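Local structure of nitrogen regulatory protein P-II (Thiomonas intermedia, 5D4N) at residues A[18-23]-A[83-88]; A[23-28]-A[34-39]; A[49-54]-A[88-93]. The protein is a carboxysome-associated PII-like protein that binds adenine nucleotides and bicarbonate and probably acts as an enzyme regulator in signalling. One frame throughout, in Å; residues are numbered along the deposited sequence.

Contact 1 (A[18-23]-A[83-88])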
loop_
_atom_site.group_PDB
_atom_site.type_symbol
_atom_site.label_atom_id
_atom_site.label_comp_id
_atom_site.label_asym_id
_atom_site.label_seq_id
_atom_site.Cartn_x
_atom_site.Cartn_y
_atom_site.Cartn_z
ATOM N N GLY A 18 6.360 14.652 -6.221
ATOM C CA GLY A 18 7.765 14.278 -6.077
ATOM C C GLY A 18 8.694 15.442 -5.772
ATOM O O GLY A 18 9.755 15.244 -5.171
ATOM N N ALA A 19 8.327 16.678 -6.215
ATOM C CA ALA A 19 9.173 17.865 -5.936
ATOM C C ALA A 19 9.307 18.143 -4.434
ATOM O O ALA A 19 10.248 18.824 -4.022
ATOM C CB ALA A 19 8.618 19.088 -6.637
ATOM N N HIS A 20 8.377 17.618 -3.627
ATOM C CA HIS A 20 8.401 17.799 -2.178
ATOM C C HIS A 20 8.969 16.596 -1.417
ATOM O O HIS A 20 8.815 16.510 -0.187
ATOM C CB HIS A 20 6.990 18.153 -1.699
ATOM C CG HIS A 20 6.488 19.411 -2.307
ATOM N ND1 HIS A 20 7.091 20.633 -2.028
ATOM C CD2 HIS A 20 5.486 19.601 -3.197
ATOM C CE1 HIS A 20 6.413 21.527 -2.735
ATOM N NE2 HIS A 20 5.436 20.951 -3.451
ATOM N N LYS A 21 9.627 15.647 -2.142
ATOM C CA LYS A 21 10.173 14.439 -1.512
ATOM C C LYS A 21 11.117 14.770 -0.352
ATOM O O LYS A 21 10.961 14.205 0.744
ATOM C CB LYS A 21 10.900 13.572 -2.545
ATOM C CG LYS A 21 11.532 12.277 -1.960
ATOM C CD LYS A 21 12.147 11.402 -3.055
ATOM C CE LYS A 21 13.553 11.773 -3.406
ATOM N NZ LYS A 21 14.094 10.854 -4.446
ATOM N N GLU A 22 12.060 15.686 -0.577
ATOM C CA GLU A 22 13.039 16.024 0.456
ATOM C C GLU A 22 12.387 16.620 1.713
ATOM O O GLU A 22 12.791 16.264 2.815
ATOM C CB GLU A 22 14.166 16.892 -0.116
ATOM C CG GLU A 22 15.298 17.140 0.855
ATOM C CD GLU A 22 16.259 18.213 0.396
ATOM O OE1 GLU A 22 15.951 19.409 0.609
ATOM O OE2 GLU A 22 17.311 17.862 -0.184
ATOM N N PHE A 23 11.342 17.466 1.560
ATOM C CA PHE A 23 10.628 18.036 2.700
ATOM C C PHE A 23 10.058 16.889 3.547
ATOM O O PHE A 23 10.209 16.866 4.781
ATOM C CB PHE A 23 9.484 18.919 2.206
ATOM C CG PHE A 23 8.579 19.422 3.298
ATOM C CD1 PHE A 23 7.483 18.673 3.717
ATOM C CD2 PHE A 23 8.801 20.660 3.897
ATOM C CE1 PHE A 23 6.681 19.107 4.770
ATOM C CE2 PHE A 23 7.960 21.117 4.927
ATOM C CZ PHE A 23 6.921 20.316 5.375
ATOM N N GLN A 83 0.847 18.797 8.581
ATOM C CA GLN A 83 -0.329 19.685 8.544
ATOM C C GLN A 83 -0.194 20.999 7.731
ATOM O O GLN A 83 -0.971 21.180 6.780
ATOM C CB GLN A 83 -0.900 19.909 9.951
ATOM C CG GLN A 83 -2.141 20.809 9.953
ATOM C CD GLN A 83 -2.606 21.194 11.332
ATOM O OE1 GLN A 83 -1.977 20.891 12.366
ATOM N NE2 GLN A 83 -3.734 21.882 11.375
ATOM N N PRO A 84 0.773 21.911 8.029
ATOM C CA PRO A 84 0.881 23.134 7.221
ATOM C C PRO A 84 1.191 22.798 5.771
ATOM O O PRO A 84 0.703 23.475 4.875
ATOM C CB PRO A 84 2.033 23.900 7.872
ATOM C CG PRO A 84 2.113 23.367 9.240
ATOM C CD PRO A 84 1.792 21.920 9.100
ATOM N N PHE A 85 1.946 21.713 5.536
ATOM C CA PHE A 85 2.267 21.314 4.174
ATOM C C PHE A 85 0.997 20.937 3.416
ATOM O O PHE A 85 0.789 21.458 2.320
ATOM C CB PHE A 85 3.289 20.161 4.164
ATOM C CG PHE A 85 3.597 19.686 2.768
ATOM C CD1 PHE A 85 4.511 20.368 1.964
ATOM C CD2 PHE A 85 2.913 18.614 2.223
ATOM C CE1 PHE A 85 4.770 19.930 0.660
ATOM C CE2 PHE A 85 3.151 18.203 0.916
ATOM C CZ PHE A 85 4.065 18.873 0.141
ATOM N N PHE A 86 0.172 20.019 3.966
ATOM C CA PHE A 86 -1.039 19.576 3.251
ATOM C C PHE A 86 -2.163 20.617 3.166
ATOM O O PHE A 86 -3.033 20.503 2.297
ATOM C CB PHE A 86 -1.519 18.195 3.718
ATOM C CG PHE A 86 -0.583 17.074 3.291
ATOM C CD1 PHE A 86 -0.260 16.885 1.951
ATOM C CD2 PHE A 86 -0.044 16.192 4.228
ATOM C CE1 PHE A 86 0.603 15.856 1.555
ATOM C CE2 PHE A 86 0.831 15.173 3.830
ATOM C CZ PHE A 86 1.148 15.010 2.501
ATOM N N GLU A 87 -2.099 21.663 3.985
ATOM C CA GLU A 87 -3.064 22.771 3.900
ATOM C C GLU A 87 -2.695 23.684 2.703
ATOM O O GLU A 87 -3.562 24.374 2.149
ATOM C CB GLU A 87 -3.149 23.556 5.223
ATOM C CG GLU A 87 -3.768 22.763 6.365
ATOM N N ALA A 88 -1.413 23.631 2.252
ATOM C CA ALA A 88 -0.921 24.460 1.147
ATOM C C ALA A 88 -0.504 23.694 -0.113
ATOM O O ALA A 88 -0.251 24.322 -1.151
ATOM C CB ALA A 88 0.242 25.319 1.638
#

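Contact 2 (A[23-28]-A[34-39]). With AMP (adenosine monophosphate), chain F.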
loop_
_atom_site.group_PDB
_atom_site.type_symbol
_atom_site.label_atom_id
_atom_site.label_comp_id
_atom_site.label_asym_id
_atom_site.label_seq_id
_atom_site.Cartn_x
_atom_site.Cartn_y
_atom_site.Cartn_z
ATOM N N PHE A 23 11.342 17.466 1.560
ATOM C CA PHE A 23 10.628 18.036 2.700
ATOM C C PHE A 23 10.058 16.889 3.547
ATOM O O PHE A 23 10.209 16.866 4.781
ATOM C CB PHE A 23 9.484 18.919 2.206
ATOM C CG PHE A 23 8.579 19.422 3.298
ATOM C CD1 PHE A 23 7.483 18.673 3.717
ATOM C CD2 PHE A 23 8.801 20.660 3.897
ATOM C CE1 PHE A 23 6.681 19.107 4.770
ATOM C CE2 PHE A 23 7.960 21.117 4.927
ATOM C CZ PHE A 23 6.921 20.316 5.375
ATOM N N ALA A 24 9.396 15.952 2.874
ATOM C CA ALA A 24 8.777 14.826 3.577
ATOM C C ALA A 24 9.796 13.907 4.236
ATOM O O ALA A 24 9.627 13.561 5.409
ATOM C CB ALA A 24 7.924 14.046 2.614
ATOM N N THR A 25 10.837 13.481 3.495
ATOM C CA THR A 25 11.883 12.580 4.075
ATOM C C THR A 25 12.643 13.266 5.211
ATOM O O THR A 25 12.972 12.624 6.216
ATOM C CB THR A 25 12.769 11.963 3.008
ATOM O OG1 THR A 25 13.540 13.010 2.379
ATOM C CG2 THR A 25 11.953 11.124 1.992
ATOM N N ASP A 26 12.839 14.603 5.109
ATOM C CA ASP A 26 13.466 15.350 6.196
ATOM C C ASP A 26 12.596 15.314 7.463
ATOM O O ASP A 26 13.147 15.158 8.549
ATOM C CB ASP A 26 13.721 16.799 5.809
ATOM C CG ASP A 26 14.917 17.042 4.915
ATOM O OD1 ASP A 26 15.721 16.085 4.703
ATOM O OD2 ASP A 26 15.060 18.175 4.434
ATOM N N LEU A 27 11.252 15.442 7.328
ATOM C CA LEU A 27 10.363 15.318 8.499
ATOM C C LEU A 27 10.488 13.936 9.110
ATOM O O LEU A 27 10.524 13.791 10.340
ATOM C CB LEU A 27 8.895 15.538 8.119
ATOM C CG LEU A 27 8.451 16.991 7.952
ATOM C CD1 LEU A 27 6.959 17.038 7.663
ATOM C CD2 LEU A 27 8.808 17.838 9.165
ATOM N N LEU A 28 10.519 12.906 8.262
ATOM C CA LEU A 28 10.641 11.535 8.780
ATOM C C LEU A 28 11.966 11.348 9.497
ATOM O O LEU A 28 11.970 10.847 10.610
ATOM C CB LEU A 28 10.481 10.492 7.669
ATOM C CG LEU A 28 9.141 10.504 6.923
ATOM C CD1 LEU A 28 9.211 9.590 5.727
ATOM C CD2 LEU A 28 7.992 10.104 7.831
ATOM N N LYS A 34 12.971 5.248 11.284
ATOM C CA LYS A 34 14.148 4.459 10.955
ATOM C C LYS A 34 14.316 4.070 9.500
ATOM O O LYS A 34 15.419 3.745 9.075
ATOM C CB LYS A 34 14.316 3.277 11.936
ATOM C CG LYS A 34 14.604 3.736 13.354
ATOM C CD LYS A 34 15.797 3.003 13.935
ATOM C CE LYS A 34 15.802 3.110 15.432
ATOM N NZ LYS A 34 16.449 4.371 15.880
ATOM N N GLY A 35 13.235 4.124 8.733
ATOM C CA GLY A 35 13.312 3.756 7.336
ATOM C C GLY A 35 12.042 4.145 6.614
ATOM O O GLY A 35 11.065 4.574 7.237
ATOM N N TYR A 36 12.088 4.060 5.283
ATOM C CA TYR A 36 10.919 4.362 4.484
ATOM C C TYR A 36 11.114 3.780 3.107
ATOM O O TYR A 36 12.241 3.493 2.709
ATOM C CB TYR A 36 10.606 5.886 4.428
ATOM C CG TYR A 36 11.754 6.750 3.963
ATOM C CD1 TYR A 36 12.110 6.811 2.619
ATOM C CD2 TYR A 36 12.475 7.525 4.866
ATOM C CE1 TYR A 36 13.156 7.635 2.186
ATOM C CE2 TYR A 36 13.512 8.358 4.447
ATOM C CZ TYR A 36 13.861 8.391 3.109
ATOM O OH TYR A 36 14.878 9.209 2.684
ATOM N N THR A 37 9.993 3.544 2.404
ATOM C CA THR A 37 10.024 3.012 1.048
ATOM C C THR A 37 9.248 3.954 0.146
ATOM O O THR A 37 8.195 4.412 0.550
ATOM C CB THR A 37 9.384 1.611 1.056
ATOM O OG1 THR A 37 10.194 0.753 1.881
ATOM C CG2 THR A 37 9.303 1.011 -0.356
ATOM N N ILE A 38 9.763 4.246 -1.042
ATOM C CA ILE A 38 9.109 5.210 -1.935
ATOM C C ILE A 38 8.670 4.523 -3.206
ATOM O O ILE A 38 9.473 3.857 -3.877
ATOM C CB ILE A 38 10.037 6.407 -2.223
ATOM C CG1 ILE A 38 10.534 7.067 -0.899
ATOM C CG2 ILE A 38 9.283 7.436 -3.108
ATOM C CD1 ILE A 38 11.421 8.258 -1.051
ATOM N N VAL A 39 7.364 4.635 -3.497
ATOM C CA VAL A 39 6.753 4.102 -4.718
ATOM C C VAL A 39 6.691 5.319 -5.641
ATOM O O VAL A 39 6.030 6.311 -5.334
ATOM C CB VAL A 39 5.342 3.531 -4.452
ATOM C CG1 VAL A 39 4.789 2.886 -5.722
ATOM C CG2 VAL A 39 5.358 2.518 -3.287
HETATM P P AMP F . 16.812 -2.453 6.155
HETATM O O1P AMP F . 16.846 -1.581 7.403
HETATM O O2P AMP F . 18.180 -2.445 5.499
HETATM O O3P AMP F . 16.255 -3.817 6.378
HETATM O "O5'" AMP F . 15.878 -1.678 5.095
HETATM C "C5'" AMP F . 15.711 -2.224 3.766
HETATM C "C4'" AMP F . 14.537 -1.541 3.112
HETATM O "O4'" AMP F . 13.332 -1.853 3.829
HETATM C "C3'" AMP F . 14.599 -0.017 3.135
HETATM O "O3'" AMP F . 15.462 0.499 2.131
HETATM C "C2'" AMP F . 13.123 0.336 2.911
HETATM O "O2'" AMP F . 12.813 0.180 1.530
HETATM C "C1'" AMP F . 12.427 -0.758 3.750
HETATM N N9 AMP F . 12.146 -0.316 5.113
HETATM C C8 AMP F . 12.947 -0.443 6.222
HETATM N N7 AMP F . 12.459 0.121 7.300
HETATM C C5 AMP F . 11.267 0.681 6.863
HETATM C C6 AMP F . 10.275 1.435 7.521
HETATM N N6 AMP F . 10.347 1.774 8.821
HETATM N N1 AMP F . 9.192 1.812 6.797
HETATM C C2 AMP F . 9.122 1.475 5.501
HETATM N N3 AMP F . 10.015 0.800 4.764
HETATM C C4 AMP F . 11.060 0.411 5.517
#

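Contact 3 (A[49-54]-A[88-93]). With ADP (adenosine-5'-diphosphate), chain D; ACT (acetate ion), chain G.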
loop_
_atom_site.group_PDB
_atom_site.type_symbol
_atom_site.label_atom_id
_atom_site.label_comp_id
_atom_site.label_asym_id
_atom_site.label_seq_id
_atom_site.Cartn_x
_atom_site.Cartn_y
_atom_site.Cartn_z
ATOM N N GLY A 49 -7.889 18.233 -10.031
ATOM C CA GLY A 49 -7.487 17.652 -11.302
ATOM C C GLY A 49 -6.709 16.352 -11.209
ATOM O O GLY A 49 -6.568 15.765 -10.135
ATOM N N MET A 50 -6.227 15.906 -12.365
ATOM C CA MET A 50 -5.470 14.670 -12.536
ATOM C C MET A 50 -3.975 14.910 -12.492
ATOM O O MET A 50 -3.488 15.955 -12.940
ATOM C CB MET A 50 -5.820 13.985 -13.860
ATOM C CG MET A 50 -7.320 13.651 -14.023
ATOM S SD MET A 50 -7.966 12.462 -12.798
ATOM C CE MET A 50 -6.879 11.111 -13.076
ATOM N N TYR A 51 -3.256 13.951 -11.911
ATOM C CA TYR A 51 -1.803 13.918 -11.901
ATOM C C TYR A 51 -1.457 12.659 -12.685
ATOM O O TYR A 51 -1.898 11.569 -12.313
ATOM C CB TYR A 51 -1.245 13.801 -10.469
ATOM C CG TYR A 51 -1.374 15.064 -9.649
ATOM C CD1 TYR A 51 -0.369 16.023 -9.650
ATOM C CD2 TYR A 51 -2.525 15.322 -8.904
ATOM C CE1 TYR A 51 -0.485 17.196 -8.901
ATOM C CE2 TYR A 51 -2.644 16.486 -8.143
ATOM C CZ TYR A 51 -1.627 17.422 -8.153
ATOM O OH TYR A 51 -1.764 18.602 -7.461
ATOM N N GLU A 52 -0.750 12.789 -13.808
ATOM C CA GLU A 52 -0.357 11.618 -14.582
ATOM C C GLU A 52 1.167 11.583 -14.627
ATOM O O GLU A 52 1.784 12.404 -15.336
ATOM C CB GLU A 52 -0.937 11.656 -16.002
ATOM C CG GLU A 52 -2.444 11.811 -16.082
ATOM C CD GLU A 52 -3.101 10.633 -16.760
ATOM O OE1 GLU A 52 -3.327 9.608 -16.079
ATOM O OE2 GLU A 52 -3.329 10.712 -17.989
ATOM N N GLY A 53 1.744 10.647 -13.885
ATOM C CA GLY A 53 3.185 10.506 -13.742
ATOM C C GLY A 53 3.937 10.352 -15.040
ATOM O O GLY A 53 4.958 11.020 -15.246
ATOM N N HIS A 54 3.391 9.526 -15.956
ATOM C CA HIS A 54 4.036 9.249 -17.232
ATOM C C HIS A 54 4.123 10.480 -18.146
ATOM O O HIS A 54 4.955 10.484 -19.052
ATOM C CB HIS A 54 3.378 8.046 -17.921
ATOM C CG HIS A 54 2.027 8.350 -18.491
ATOM N ND1 HIS A 54 0.937 8.591 -17.674
ATOM C CD2 HIS A 54 1.635 8.437 -19.785
ATOM C CE1 HIS A 54 -0.083 8.812 -18.489
ATOM N NE2 HIS A 54 0.292 8.746 -19.769
ATOM N N ALA A 88 -1.413 23.631 2.252
ATOM C CA ALA A 88 -0.921 24.460 1.147
ATOM C C ALA A 88 -0.504 23.694 -0.113
ATOM O O ALA A 88 -0.251 24.322 -1.151
ATOM C CB ALA A 88 0.242 25.319 1.638
ATOM N N HIS A 89 -0.446 22.344 -0.036
ATOM C CA HIS A 89 -0.028 21.519 -1.152
ATOM C C HIS A 89 -0.911 20.283 -1.285
ATOM O O HIS A 89 -1.535 19.861 -0.315
ATOM C CB HIS A 89 1.408 21.042 -0.929
ATOM C CG HIS A 89 2.406 22.151 -0.845
ATOM N ND1 HIS A 89 2.948 22.699 -1.991
ATOM C CD2 HIS A 89 2.959 22.755 0.234
ATOM C CE1 HIS A 89 3.807 23.621 -1.580
ATOM N NE2 HIS A 89 3.872 23.673 -0.254
ATOM N N SER A 90 -0.921 19.701 -2.468
ATOM C CA SER A 90 -1.692 18.499 -2.763
ATOM C C SER A 90 -1.148 17.324 -2.018
ATOM O O SER A 90 0.068 17.253 -1.757
ATOM C CB SER A 90 -1.607 18.186 -4.248
ATOM O OG SER A 90 -2.274 19.210 -4.968
ATOM N N GLY A 91 -2.010 16.379 -1.738
ATOM C CA GLY A 91 -1.545 15.134 -1.131
ATOM C C GLY A 91 -2.356 14.685 0.042
ATOM O O GLY A 91 -3.235 15.401 0.528
ATOM N N VAL A 92 -2.083 13.460 0.490
ATOM C CA VAL A 92 -2.848 12.841 1.583
ATOM C C VAL A 92 -1.948 11.957 2.423
ATOM O O VAL A 92 -0.895 11.514 1.963
ATOM C CB VAL A 92 -4.020 11.993 1.015
ATOM C CG1 VAL A 92 -5.099 12.853 0.328
ATOM C CG2 VAL A 92 -3.496 10.920 0.056
ATOM N N VAL A 93 -2.378 11.706 3.665
ATOM C CA VAL A 93 -1.692 10.765 4.555
ATOM C C VAL A 93 -2.696 9.762 5.082
ATOM O O VAL A 93 -3.733 10.150 5.671
ATOM C CB VAL A 93 -0.903 11.414 5.715
ATOM C CG1 VAL A 93 -0.199 10.333 6.553
ATOM C CG2 VAL A 93 0.118 12.417 5.192
HETATM P PB ADP D . -5.351 18.615 -5.962
HETATM O O1B ADP D . -6.362 19.306 -5.223
HETATM O O2B ADP D . -4.172 19.521 -6.182
HETATM O O3B ADP D . -5.882 18.195 -7.315
HETATM P PA ADP D . -5.369 16.472 -3.854
HETATM O O1A ADP D . -4.689 16.897 -2.602
HETATM O O2A ADP D . -6.902 16.465 -3.666
HETATM O O3A ADP D . -4.891 17.330 -5.120
HETATM O "O5'" ADP D . -4.911 14.988 -4.200
HETATM C "C5'" ADP D . -3.544 14.753 -4.577
HETATM C "C4'" ADP D . -3.330 13.276 -4.786
HETATM O "O4'" ADP D . -3.617 12.572 -3.562
HETATM C "C3'" ADP D . -4.275 12.649 -5.801
HETATM O "O3'" ADP D . -3.843 12.866 -7.142
HETATM C "C2'" ADP D . -4.202 11.176 -5.397
HETATM O "O2'" ADP D . -2.982 10.626 -5.851
HETATM C "C1'" ADP D . -4.140 11.282 -3.869
HETATM N N9 ADP D . -5.462 11.152 -3.261
HETATM C C8 ADP D . -6.359 12.150 -2.977
HETATM N N7 ADP D . -7.521 11.718 -2.547
HETATM C C5 ADP D . -7.375 10.339 -2.536
HETATM C C6 ADP D . -8.239 9.296 -2.138
HETATM N N6 ADP D . -9.509 9.495 -1.745
HETATM N N1 ADP D . -7.754 8.033 -2.172
HETATM C C2 ADP D . -6.506 7.830 -2.610
HETATM N N3 ADP D . -5.614 8.730 -3.040
HETATM C C4 ADP D . -6.110 9.975 -2.963
HETATM C C ACT G . -5.446 13.318 5.618
HETATM O O ACT G . -6.427 14.041 6.010
HETATM O OXT ACT G . -4.923 13.242 4.431
HETATM C CH3 ACT G . -4.799 12.403 6.684
#

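Contact 1 (A[18-23]-A[83-88])
Phe85 reaches across from helix 72-88 and meets two rings of 18-23, His20 and Phe23. The three form an aromatic cluster. With His20 the stack is T-shaped. The far edge of the phenyl ring, CE1 and CZ, points at the imidazole face, and the planes stand at 73°. Phe85 CE1 lies 3.5 Å from His20 CG, over the rim of that face and not its middle. With Phe23 the planes are closer to parallel, at 23°, but offset so far that little of one ring lies over the other. The centroids of Phe23 and Phe85 are 4.9 Å apart.

Apolar packing adds to this at the root of the side chain, where Phe23 CE1 touches Phe85 CB at 3.6 Å. Phe85 CG is anti to the backbone N (chi1 178°), which carries the ring away from its own helix, its far edge reaching His20 and its flank lying beside Phe23. Replacing Phe85 with alanine would probably leave the His20 face without its edge partner and open a gap beside Phe23.

His20 is the N-cap residue of helix 21-31. His89 stacks on Phe85 and also meets His20. Phe85 also packs on Leu16 of strand 7-17, so the cluster ties both helices to the sheet.

Contact 2 (A[23-28]-A[34-39])
Thr25 and Tyr36 meet nearly at a right angle, with the threonine methyl standing over a face of the tyrosine ring. CG2 of Thr25 is 4.0 Å from the centroid of the Tyr36 ring and 30° off the ring normal, a CH-pi contact. The methyl is displaced toward the phenol end and comes within 3.5 Å of Tyr36 CZ. Thr25 CB is equally near the hydroxyl, 3.5 Å from Tyr36 OH. The torsion of Tyr36 places CG between the backbone N and the carbonyl carbon (chi1 55°), and this swings the ring across the helix, one face to the Thr25 methyl. Thr25 OG1 makes weak hydrogen bonds to the carbonyls of Lys21 and Glu22.

Leu28 crosses the other end of the ring at a slant. Its CD1 lies 4.0 Å from Tyr36 CD2 and also comes near Tyr36 CB. Ile38 gives a lighter contact through CD1, 4.2 Å from Thr25 CG2.

Helix 21-31 is the first of the two helices of the ferredoxin-like beta-alpha-beta-beta-alpha-beta fold of PII proteins, and lies here on its antiparallel sheet. The short helix and strand segments run almost antiparallel, at 164°, with their axes 11.1 Å apart. Tyr36 and Ile38 face the helix, while Thr37 between them belongs to the nucleotide side. Thr37 OG1 donates to AMP N3 at 2.9 Å and accepts from AMP O2' at 2.7 Å. Gly35 lies against the adenine, where a CB would clash with AMP N7. Residues 36-38 also pair antiparallel with a strand of the third subunit, whose Ser47 and Gly91 backbone nitrogens bind the same AMP.

Contact 3 (A[49-54]-A[88-93])
Tyr51 and Ser90 meet through their hydroxyls, which are hydrogen-bonded, with Tyr51 OH 2.6 Å from Ser90 OG. The terminal phosphate oxygen ADP O2B lies 2.9 Å from Tyr51 OH, at the edge of the tyrosine ring and in its plane. Ser90 OG is anti to the carbonyl carbon (chi1 -67°), which turns it toward both the tyrosine and the diphosphate.

The backbone adds a nearly straight bond. Gly91 N donates to ADP O1A at 2.9 Å, with an angle of 169°. A CB on Gly91 would collide with the carbonyl oxygen of Ser90, which suits a glycine. Farther along, Val93 N donates at 3.1 Å to OXT of an acetate ion, probably from the crystallisation liquor; Arg102 of the second subunit binds the same ion.

Apolar contact comes from Val92, whose CG1 is 3.6 Å from ADP C8. Thr37, Ala69 and Lys105 of the second subunit, with Ser47 and His48 of this chain, also hydrogen-bond the nucleotide.

The hydroxyl pair thus sets polar groups beside the diphosphate, and the Gly91 N-H, together with Lys105 of the second subunit, would probably help offset its negative charge.

In the fold
Contact 2 is fully buried, between helix 21-31 and the sheet. Contacts 1 and 3 are partly buried and lie farther from the centre of the chain. Contacts 1 and 2 share helix 21-31 and Phe23, and touch where Lys21 CD packs on Ile38 CD1. Contacts 1 and 3 share Ala88, where helix 72-88 leads toward strand 92-100; Phe86 packs on Gly91 and Val93. Contacts 2 and 3 do not touch; their centres are about 17 Å apart, yet both reach the same sheet. Across their segments, contact 1 is aromatic and contact 2 apolar, whereas contact 3 is polar. Contacts 2 and 3 each border a nucleotide at a subunit interface.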